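ATP-dependent DNA helicase RecQ (Porphyromonas gingivalis, PDB 3IUO) probably couples ATP hydrolysis to 3'-5' unwinding of duplex DNA, the deposited chain being the C-terminal piece of this RecQ-family helicase. Local coordinates at residues V53-D66 with R110-N122. Residues are numbered along the deposited sequence; the frame is centred on the assembly and turned at random.
Sequences VETIVYSGTRINID and RLVRIKFLSEMAN
Glu54 and Arg110 meet side-on, the guanidinium presenting NE and NH2 to the two carboxylate oxygens. Arg110 NE bonds Glu54 OE2 at 2.9 Å on its syn side, nearly straight, whereas NH2 reaches OE1 from above the carboxylate plane, because the two flat groups are turned 42° apart. The bend at chi3 of Arg110 (77°) swings the guanidinium round to the carboxylate, and Ser51 holds NH2 as well. A water bridges Glu54 OE2, the carbonyl of Arg110 and NH1 of Arg113. That same NH1 donates in its guanidinium plane to Tyr58 OH at 2.9 Å; ring and guanidinium stand almost perpendicular, with Leu117 CD1 over the guanidinium face and at the ring edge. Arg113 has a further salt bridge to Asp91.

Between these polar groups and the loop, Ile114 CG2 lies 3.7 Å from Val53 CG1 and also touches Val57 CG2 and the CD1 atoms of Ile63 and Ile65. This apolar seam joins helix 46-58, part of the RecQ-1-like helix-turn-helix region, to the C-terminal helix 106-121: their segments 53-58 and 110-121 run nearly parallel, 14° apart, and the chain leaves the former through a Schellman motif at Gly60 to cross over the latter's last turns.

There, Arg62, extended from CG to NE, carries NH1 to two carbonyls at the chain terminus, bonding Asn122 O at 2.7 Å close to the guanidinium plane and Glu119 O at 2.9 Å from above the carbonyl plane. Ser118 OG sits 2.9 Å from Ile63 O. Farther along, Lys115 NZ forms salt bridges to Asp66 OD1 and Glu119 OE2, 2.9 Å from each, and probably offsets the repulsion between the two carboxylates.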
# COMPACT_ATOMS: atom_id res chain seq x y z
N VAL B 53 10.34 -7.53 9.41
CA VAL B 53 10.96 -6.24 9.01
C VAL B 53 9.87 -5.31 8.44
O VAL B 53 9.85 -4.12 8.73
CB VAL B 53 12.10 -6.47 8.01
CG1 VAL B 53 12.59 -5.14 7.46
CG2 VAL B 53 13.23 -7.25 8.67
N GLU B 54 8.91 -5.85 7.67
CA GLU B 54 7.79 -5.04 7.23
C GLU B 54 6.97 -4.44 8.40
O GLU B 54 6.67 -3.25 8.42
CB GLU B 54 6.87 -5.84 6.30
CG GLU B 54 7.56 -6.09 4.96
CD GLU B 54 6.97 -7.24 4.11
OE1 GLU B 54 6.13 -8.04 4.59
OE2 GLU B 54 7.39 -7.37 2.95
N THR B 55 6.64 -5.28 9.38
CA THR B 55 5.94 -4.83 10.58
C THR B 55 6.70 -3.65 11.25
O THR B 55 6.10 -2.59 11.59
CB THR B 55 5.74 -6.00 11.53
OG1 THR B 55 4.86 -6.96 10.92
CG2 THR B 55 5.14 -5.52 12.83
N ILE B 56 8.00 -3.83 11.38
CA ILE B 56 8.87 -2.78 11.95
C ILE B 56 8.78 -1.47 11.15
O ILE B 56 8.61 -0.38 11.71
CB ILE B 56 10.33 -3.29 12.01
CG1 ILE B 56 10.45 -4.34 13.10
CG2 ILE B 56 11.35 -2.13 12.23
CD1 ILE B 56 11.72 -5.20 12.95
N VAL B 57 8.90 -1.59 9.84
CA VAL B 57 8.86 -0.41 8.97
C VAL B 57 7.47 0.25 9.03
O VAL B 57 7.36 1.49 9.12
CB VAL B 57 9.22 -0.82 7.56
CG1 VAL B 57 8.91 0.33 6.54
CG2 VAL B 57 10.69 -1.16 7.52
N TYR B 58 6.40 -0.56 9.02
CA TYR B 58 5.07 0.04 9.12
C TYR B 58 4.87 0.83 10.40
O TYR B 58 4.09 1.77 10.41
CB TYR B 58 3.98 -1.03 9.03
CG TYR B 58 3.92 -1.84 7.75
CD1 TYR B 58 4.56 -1.42 6.56
CD2 TYR B 58 3.27 -3.07 7.75
CE1 TYR B 58 4.50 -2.20 5.39
CE2 TYR B 58 3.21 -3.86 6.59
CZ TYR B 58 3.84 -3.42 5.42
OH TYR B 58 3.73 -4.21 4.32
N SER B 59 5.54 0.42 11.48
CA SER B 59 5.44 1.08 12.78
C SER B 59 6.19 2.42 12.86
O SER B 59 6.01 3.18 13.84
CB SER B 59 5.89 0.13 13.88
OG SER B 59 7.30 0.19 14.03
N GLY B 60 6.98 2.71 11.84
CA GLY B 60 7.69 3.99 11.78
C GLY B 60 9.19 3.96 11.97
O GLY B 60 9.82 5.03 11.93
N THR B 61 9.77 2.80 12.19
CA THR B 61 11.22 2.72 12.44
C THR B 61 11.98 2.88 11.13
O THR B 61 11.72 2.16 10.17
CB THR B 61 11.59 1.36 13.09
OG1 THR B 61 10.83 1.23 14.31
CG2 THR B 61 13.07 1.25 13.42
N ARG B 62 12.88 3.86 11.10
CA ARG B 62 13.69 4.10 9.92
C ARG B 62 14.88 3.16 9.89
O ARG B 62 15.95 3.48 10.39
CB ARG B 62 14.15 5.58 9.86
CG ARG B 62 14.75 5.96 8.51
CD ARG B 62 15.14 7.46 8.49
NE ARG B 62 15.69 7.82 7.16
CZ ARG B 62 14.98 8.31 6.14
NH1 ARG B 62 13.66 8.55 6.24
NH2 ARG B 62 15.63 8.57 5.00
N ILE B 63 14.71 2.03 9.27
CA ILE B 63 15.83 1.09 9.15
C ILE B 63 16.53 1.26 7.81
O ILE B 63 15.88 1.63 6.79
CB ILE B 63 15.37 -0.35 9.29
CG1 ILE B 63 14.31 -0.68 8.24
CG2 ILE B 63 14.83 -0.62 10.71
CD1 ILE B 63 14.08 -2.18 8.09
N ASN B 64 17.82 0.94 7.80
CA ASN B 64 18.53 0.96 6.57
C ASN B 64 19.12 -0.40 6.24
O ASN B 64 19.98 -0.89 6.95
CB ASN B 64 19.62 2.03 6.56
CG ASN B 64 20.08 2.31 5.15
OD1 ASN B 64 20.70 1.47 4.52
ND2 ASN B 64 19.67 3.46 4.60
N ILE B 65 18.63 -0.99 5.15
CA ILE B 65 19.14 -2.30 4.71
C ILE B 65 19.96 -2.25 3.40
O ILE B 65 20.09 -3.27 2.71
CB ILE B 65 17.99 -3.36 4.60
CG1 ILE B 65 16.91 -2.91 3.62
CG2 ILE B 65 17.35 -3.58 5.99
CD1 ILE B 65 16.03 -4.07 3.10
N ASP B 66 20.45 -1.07 3.04
CA ASP B 66 21.27 -0.91 1.82
C ASP B 66 22.47 -1.83 1.81
O ASP B 66 22.80 -2.39 0.76
CB ASP B 66 21.79 0.52 1.65
CG ASP B 66 20.69 1.53 1.37
OD1 ASP B 66 19.54 1.12 1.11
OD2 ASP B 66 21.00 2.74 1.41
N ARG B 110 9.90 -7.30 -2.28
CA ARG B 110 9.72 -7.01 -0.86
C ARG B 110 10.89 -6.25 -0.23
O ARG B 110 10.68 -5.31 0.54
CB ARG B 110 9.42 -8.27 -0.05
CG ARG B 110 8.06 -8.83 -0.39
CD ARG B 110 7.84 -10.16 0.29
NE ARG B 110 7.53 -9.99 1.71
CZ ARG B 110 7.38 -10.99 2.57
NH1 ARG B 110 7.57 -12.25 2.18
NH2 ARG B 110 7.04 -10.75 3.82
N LEU B 111 12.14 -6.65 -0.55
CA LEU B 111 13.32 -5.97 -0.03
C LEU B 111 13.36 -4.51 -0.46
O LEU B 111 13.65 -3.62 0.36
CB LEU B 111 14.60 -6.69 -0.49
CG LEU B 111 14.90 -7.97 0.31
CD1 LEU B 111 16.04 -8.78 -0.35
CD2 LEU B 111 15.29 -7.68 1.79
N VAL B 112 13.13 -4.24 -1.74
CA VAL B 112 13.26 -2.88 -2.21
C VAL B 112 12.11 -2.05 -1.65
O VAL B 112 12.32 -0.87 -1.37
CB VAL B 112 13.32 -2.79 -3.75
CG1 VAL B 112 13.45 -1.33 -4.22
CG2 VAL B 112 14.51 -3.58 -4.22
N ARG B 113 10.94 -2.67 -1.50
CA ARG B 113 9.77 -1.98 -0.94
C ARG B 113 10.06 -1.56 0.52
O ARG B 113 9.70 -0.46 0.92
CB ARG B 113 8.56 -2.91 -1.02
CG ARG B 113 7.27 -2.33 -0.45
CD ARG B 113 6.09 -3.25 -0.69
NE ARG B 113 4.87 -2.71 -0.05
CZ ARG B 113 4.51 -2.99 1.19
NH1 ARG B 113 5.27 -3.79 1.94
NH2 ARG B 113 3.41 -2.45 1.69
N ILE B 114 10.72 -2.42 1.29
CA ILE B 114 11.17 -2.04 2.67
C ILE B 114 12.05 -0.81 2.62
O ILE B 114 11.83 0.16 3.37
CB ILE B 114 11.87 -3.22 3.38
CG1 ILE B 114 10.82 -4.28 3.75
CG2 ILE B 114 12.70 -2.76 4.59
CD1 ILE B 114 11.42 -5.67 3.92
N LYS B 115 13.05 -0.83 1.74
CA LYS B 115 13.97 0.30 1.58
C LYS B 115 13.18 1.59 1.25
O LYS B 115 13.37 2.65 1.86
CB LYS B 115 14.95 -0.04 0.46
CG LYS B 115 15.82 1.14 0.05
CD LYS B 115 16.75 0.70 -1.05
CE LYS B 115 17.35 1.89 -1.80
NZ LYS B 115 18.29 2.68 -0.93
N PHE B 116 12.31 1.48 0.27
CA PHE B 116 11.56 2.63 -0.18
C PHE B 116 10.63 3.19 0.91
O PHE B 116 10.60 4.41 1.13
CB PHE B 116 10.74 2.26 -1.42
CG PHE B 116 9.82 3.34 -1.90
CD1 PHE B 116 10.28 4.38 -2.70
CD2 PHE B 116 8.49 3.30 -1.54
CE1 PHE B 116 9.42 5.38 -3.14
CE2 PHE B 116 7.62 4.30 -1.97
CZ PHE B 116 8.10 5.33 -2.77
N LEU B 117 9.83 2.32 1.53
CA LEU B 117 8.89 2.81 2.58
C LEU B 117 9.61 3.46 3.73
O LEU B 117 9.16 4.52 4.24
CB LEU B 117 8.02 1.68 3.10
CG LEU B 117 7.03 1.10 2.10
CD1 LEU B 117 6.33 -0.10 2.73
CD2 LEU B 117 6.02 2.15 1.56
N SER B 118 10.71 2.83 4.15
CA SER B 118 11.49 3.40 5.27
C SER B 118 12.03 4.79 4.89
O SER B 118 11.89 5.77 5.63
CB SER B 118 12.65 2.49 5.64
OG SER B 118 13.37 3.05 6.71
N GLU B 119 12.60 4.89 3.71
CA GLU B 119 13.19 6.18 3.32
C GLU B 119 12.17 7.31 3.21
O GLU B 119 12.40 8.45 3.66
CB GLU B 119 13.91 6.02 1.99
CG GLU B 119 15.24 5.36 2.17
CD GLU B 119 16.10 5.31 0.92
OE1 GLU B 119 15.86 6.10 -0.04
OE2 GLU B 119 17.07 4.48 0.93
N MSE B 120 11.03 7.00 2.59
CA MSE B 120 10.07 8.05 2.27
C MSE B 120 9.19 8.46 3.42
O MSE B 120 8.55 9.52 3.38
CB MSE B 120 9.21 7.63 1.06
CG MSE B 120 10.05 7.32 -0.16
SE MSE B 120 11.26 8.76 -0.70
CE MSE B 120 12.62 7.62 -1.56
N ALA B 121 9.09 7.61 4.44
CA ALA B 121 8.15 7.88 5.53
C ALA B 121 8.71 7.93 6.94
O ALA B 121 8.12 8.59 7.81
CB ALA B 121 6.92 6.88 5.48
N ASN B 122 9.84 7.25 7.21
CA ASN B 122 10.18 6.99 8.61
C ASN B 122 11.29 7.86 9.16
O ASN B 122 11.93 8.57 8.37
CB ASN B 122 10.54 5.53 8.80
CG ASN B 122 9.34 4.60 8.64
OD1 ASN B 122 9.48 3.37 8.67
ND2 ASN B 122 8.17 5.16 8.50
O HOH W 1 7.91 -5.22 1.50
O HOH W 2 1.19 -3.23 3.23